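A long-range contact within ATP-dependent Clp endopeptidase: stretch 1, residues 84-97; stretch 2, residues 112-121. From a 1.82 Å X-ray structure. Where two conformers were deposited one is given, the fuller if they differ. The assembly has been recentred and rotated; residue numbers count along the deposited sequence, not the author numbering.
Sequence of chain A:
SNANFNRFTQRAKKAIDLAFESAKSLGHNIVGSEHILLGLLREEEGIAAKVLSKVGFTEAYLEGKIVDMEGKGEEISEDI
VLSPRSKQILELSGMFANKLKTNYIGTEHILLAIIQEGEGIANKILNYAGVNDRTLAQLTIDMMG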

# COMPACT_ATOMS: atom_id res chain seq x y z
N PRO A 84 -13.78 1.80 -1.54
CA PRO A 84 -13.78 2.25 -2.93
C PRO A 84 -12.41 2.78 -3.31
O PRO A 84 -11.91 2.49 -4.40
CB PRO A 84 -14.87 3.36 -2.90
CG PRO A 84 -15.91 2.76 -2.00
CD PRO A 84 -14.96 2.30 -0.82
N ARG A 85 -11.76 3.49 -2.40
CA ARG A 85 -10.44 4.03 -2.71
C ARG A 85 -9.37 2.93 -2.91
O ARG A 85 -8.54 3.02 -3.83
CB ARG A 85 -9.94 5.01 -1.64
CG ARG A 85 -8.59 5.59 -2.01
CD ARG A 85 -8.14 6.68 -1.04
NE ARG A 85 -8.96 7.91 -1.09
CZ ARG A 85 -9.92 8.21 -0.22
NH1 ARG A 85 -10.57 9.36 -0.32
NH2 ARG A 85 -10.23 7.34 0.75
N SER A 86 -9.42 1.92 -2.06
CA SER A 86 -8.60 0.72 -2.24
C SER A 86 -8.84 0.06 -3.57
O SER A 86 -7.88 -0.29 -4.26
CB SER A 86 -8.81 -0.25 -1.08
OG SER A 86 -8.26 0.33 0.11
N LYS A 87 -10.10 -0.11 -3.94
CA LYS A 87 -10.43 -0.65 -5.27
C LYS A 87 -9.90 0.22 -6.42
O LYS A 87 -9.40 -0.32 -7.41
CB LYS A 87 -11.93 -0.90 -5.42
CG LYS A 87 -12.39 -2.11 -4.55
CD LYS A 87 -13.83 -2.52 -4.83
CE LYS A 87 -13.97 -3.14 -6.21
NZ LYS A 87 -13.62 -4.59 -6.17
N GLN A 88 -10.02 1.54 -6.27
CA GLN A 88 -9.50 2.47 -7.26
C GLN A 88 -7.97 2.39 -7.36
O GLN A 88 -7.42 2.43 -8.46
CB GLN A 88 -9.93 3.91 -6.90
CG GLN A 88 -11.41 4.17 -7.13
CD GLN A 88 -11.73 4.65 -8.56
OE1 GLN A 88 -12.54 4.02 -9.28
NE2 GLN A 88 -11.12 5.76 -8.96
N ILE A 89 -7.31 2.30 -6.22
CA ILE A 89 -5.84 2.12 -6.18
C ILE A 89 -5.42 0.87 -6.92
O ILE A 89 -4.47 0.90 -7.75
CB ILE A 89 -5.33 2.09 -4.72
CG1 ILE A 89 -5.36 3.51 -4.15
CG2 ILE A 89 -3.87 1.45 -4.65
CD1 ILE A 89 -5.30 3.57 -2.61
N LEU A 90 -6.12 -0.24 -6.66
CA LEU A 90 -5.74 -1.47 -7.36
C LEU A 90 -5.99 -1.39 -8.86
O LEU A 90 -5.20 -1.90 -9.64
CB LEU A 90 -6.41 -2.70 -6.76
CG LEU A 90 -5.98 -2.96 -5.31
CD1 LEU A 90 -6.75 -4.20 -4.82
CD2 LEU A 90 -4.45 -3.15 -5.10
N GLU A 91 -7.12 -0.83 -9.26
CA GLU A 91 -7.39 -0.56 -10.68
C GLU A 91 -6.31 0.33 -11.29
O GLU A 91 -5.80 0.04 -12.38
CB GLU A 91 -8.79 0.04 -10.82
CG GLU A 91 -9.24 0.39 -12.19
CD GLU A 91 -10.65 0.99 -12.13
OE1 GLU A 91 -10.83 2.07 -11.53
OE2 GLU A 91 -11.57 0.37 -12.66
N LEU A 92 -5.95 1.40 -10.59
CA LEU A 92 -4.86 2.25 -11.07
C LEU A 92 -3.49 1.55 -11.19
O LEU A 92 -2.72 1.83 -12.12
CB LEU A 92 -4.74 3.44 -10.12
CG LEU A 92 -3.97 4.70 -10.54
CD1 LEU A 92 -4.46 5.26 -11.88
CD2 LEU A 92 -4.15 5.73 -9.43
N SER A 93 -3.18 0.66 -10.26
CA SER A 93 -1.94 -0.11 -10.39
C SER A 93 -1.93 -0.90 -11.71
O SER A 93 -0.87 -1.01 -12.33
CB SER A 93 -1.73 -0.97 -9.15
OG SER A 93 -2.58 -2.10 -9.16
N GLY A 94 -3.08 -1.46 -12.13
CA GLY A 94 -3.16 -2.11 -13.46
C GLY A 94 -2.97 -1.13 -14.61
O GLY A 94 -2.29 -1.42 -15.62
N MSE A 95 -3.60 0.04 -14.50
CA MSE A 95 -3.40 1.08 -15.47
C MSE A 95 -1.94 1.49 -15.63
O MSE A 95 -1.49 1.68 -16.76
CB MSE A 95 -4.29 2.29 -15.13
CG MSE A 95 -5.72 1.83 -15.13
SE MSE A 95 -7.00 3.24 -14.56
CE MSE A 95 -8.58 2.35 -15.30
N PHE A 96 -1.22 1.60 -14.53
CA PHE A 96 0.21 1.97 -14.59
C PHE A 96 1.03 0.86 -15.28
O PHE A 96 1.88 1.13 -16.17
CB PHE A 96 0.76 2.21 -13.19
CG PHE A 96 0.60 3.61 -12.70
CD1 PHE A 96 1.25 4.67 -13.36
CD2 PHE A 96 -0.15 3.87 -11.55
CE1 PHE A 96 1.10 5.98 -12.90
CE2 PHE A 96 -0.32 5.18 -11.08
CZ PHE A 96 0.31 6.23 -11.73
N ALA A 97 0.76 -0.39 -14.90
CA ALA A 97 1.49 -1.51 -15.51
C ALA A 97 1.22 -1.59 -17.02
O ALA A 97 2.13 -1.88 -17.81
CB ALA A 97 1.09 -2.83 -14.87
N LEU A 112 2.89 3.26 -6.58
CA LEU A 112 2.69 4.36 -7.55
C LEU A 112 1.23 4.87 -7.52
O LEU A 112 0.93 6.08 -7.58
CB LEU A 112 2.96 3.83 -8.94
CG LEU A 112 3.52 4.68 -10.07
CD1 LEU A 112 4.53 5.70 -9.58
CD2 LEU A 112 4.21 3.65 -10.98
N ALA A 113 0.33 3.91 -7.48
CA ALA A 113 -1.11 4.19 -7.50
C ALA A 113 -1.59 4.86 -6.22
O ALA A 113 -2.42 5.78 -6.28
CB ALA A 113 -1.86 2.83 -7.70
N ILE A 114 -1.06 4.42 -5.07
CA ILE A 114 -1.38 5.07 -3.78
C ILE A 114 -1.01 6.54 -3.90
O ILE A 114 -1.83 7.43 -3.63
CB ILE A 114 -0.62 4.42 -2.59
CG1 ILE A 114 -1.26 3.05 -2.25
CG2 ILE A 114 -0.75 5.30 -1.32
CD1 ILE A 114 -0.45 2.27 -1.19
N ILE A 115 0.21 6.80 -4.33
CA ILE A 115 0.71 8.20 -4.46
C ILE A 115 -0.11 9.04 -5.45
O ILE A 115 -0.52 10.19 -5.15
CB ILE A 115 2.20 8.21 -4.79
CG1 ILE A 115 2.97 7.65 -3.60
CG2 ILE A 115 2.72 9.67 -5.15
CD1 ILE A 115 4.45 7.31 -3.90
N GLN A 116 -0.36 8.47 -6.62
CA GLN A 116 -1.19 9.12 -7.63
C GLN A 116 -2.59 9.45 -7.18
O GLN A 116 -3.11 10.52 -7.54
CB GLN A 116 -1.30 8.24 -8.85
CG GLN A 116 -0.28 8.56 -9.85
CD GLN A 116 -0.51 9.91 -10.41
OE1 GLN A 116 -1.61 10.22 -10.89
NE2 GLN A 116 0.49 10.76 -10.32
N GLU A 117 -3.19 8.54 -6.40
CA GLU A 117 -4.57 8.73 -5.92
C GLU A 117 -4.64 10.00 -5.04
O GLU A 117 -5.63 10.76 -5.09
CB GLU A 117 -5.10 7.47 -5.21
CG GLU A 117 -6.61 7.48 -5.03
CD GLU A 117 -7.05 8.34 -3.85
OE1 GLU A 117 -6.19 8.59 -2.96
OE2 GLU A 117 -8.24 8.76 -3.79
N GLY A 118 -3.60 10.23 -4.26
CA GLY A 118 -3.37 11.54 -3.64
C GLY A 118 -4.13 11.84 -2.36
O GLY A 118 -3.77 12.76 -1.64
N GLU A 119 -5.18 11.10 -2.07
CA GLU A 119 -6.03 11.36 -0.91
C GLU A 119 -6.00 10.13 -0.03
O GLU A 119 -5.23 9.21 -0.30
CB GLU A 119 -7.45 11.65 -1.41
CG GLU A 119 -7.43 12.67 -2.55
CD GLU A 119 -8.73 13.43 -2.70
OE1 GLU A 119 -9.49 13.55 -1.70
OE2 GLU A 119 -8.99 13.92 -3.82
N GLY A 120 -6.81 10.08 1.02
CA GLY A 120 -6.87 8.85 1.81
C GLY A 120 -5.81 8.88 2.89
O GLY A 120 -4.92 9.76 2.89
N ILE A 121 -5.93 7.94 3.80
CA ILE A 121 -5.14 7.93 5.01
C ILE A 121 -3.66 7.65 4.73
O ILE A 121 -2.79 8.23 5.39
CB ILE A 121 -5.73 6.98 6.10
CG1 ILE A 121 -7.04 7.57 6.64
CG2 ILE A 121 -4.78 6.83 7.29
CD1 ILE A 121 -7.74 6.71 7.70

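Where two helices pack closely, a small residue often marks the point of nearest approach, with larger side chains and charged groups arranged around it. The contact between residues 84-97 and 112-121 of this Clp endopeptidase chain illustrates the principle. The helix of the first stretch crosses helix 112-117 at 117°, and their axes come within 8.4 Å. The backbones draw nearest at Ser93 and Ala113, whose CA atoms lie 5.2 Å apart.

Apolar packing centres on Ala113. Its methyl group is a knob in a hole formed by Ile89, Leu92, Ser93 and Phe96, residues that follow one another at the helical spacing of i, i+3, i+4 and i+7. With the backbones this close, even the short side chain of Ala113 touches the opposing main chain: Ala113 CB lies 3.2 Å from Ile89 O and 3.6 Å from Ser93 N, two atoms already paired in a helical hydrogen bond. Leu92 CB approaches Ala113 CB to 3.8 Å, and Ile89 CG2 lies 3.9 Å from both Ala113 CB and Ile114 CG1. The last of these contacts forms even though the CA-to-CB bond of Ile114 points away from the first stretch. Leu92 also extends its CD2 to within 3.8 Å of Gln116 CB.

The aromatic interactions belong to Phe96, whose ring uses face and edge differently. Leu112 CG lies 3.8 Å from the Phe96 ring centroid and only 3° off the ring normal, so this CH-pi contact is centred almost exactly over the face. At the ring edge, Phe96 CZ meets Gln116 CG at 3.1 Å, a tight contact with the aliphatic part of a polar side chain.

Electrostatic interactions gather around Arg85, near the beginning of the first stretch. Its NE donates a hydrogen bond to Glu117 OE2 at 2.9 Å, with an N-H...acceptor angle of 144°, as part of a salt bridge. The carboxylate oxygen OE2 lies near the guanidinium plane, where the N-H bonds point. Its other oxygen supports the turn: Glu119 N donates to Glu117 OE1 at 2.8 Å. One side chain thus joins the two stretches and braces the chain just after its own helix, where Gly118 adopts positive phi.

Glycine completes the arrangement. Gly120 CA lies over one face of the guanidinium, 3.7 Å from Arg85 NE. An ideal CB on Gly120 would fall 2.6 Å from Arg85 CD, a clash, and the local backbone angles independently call for glycine.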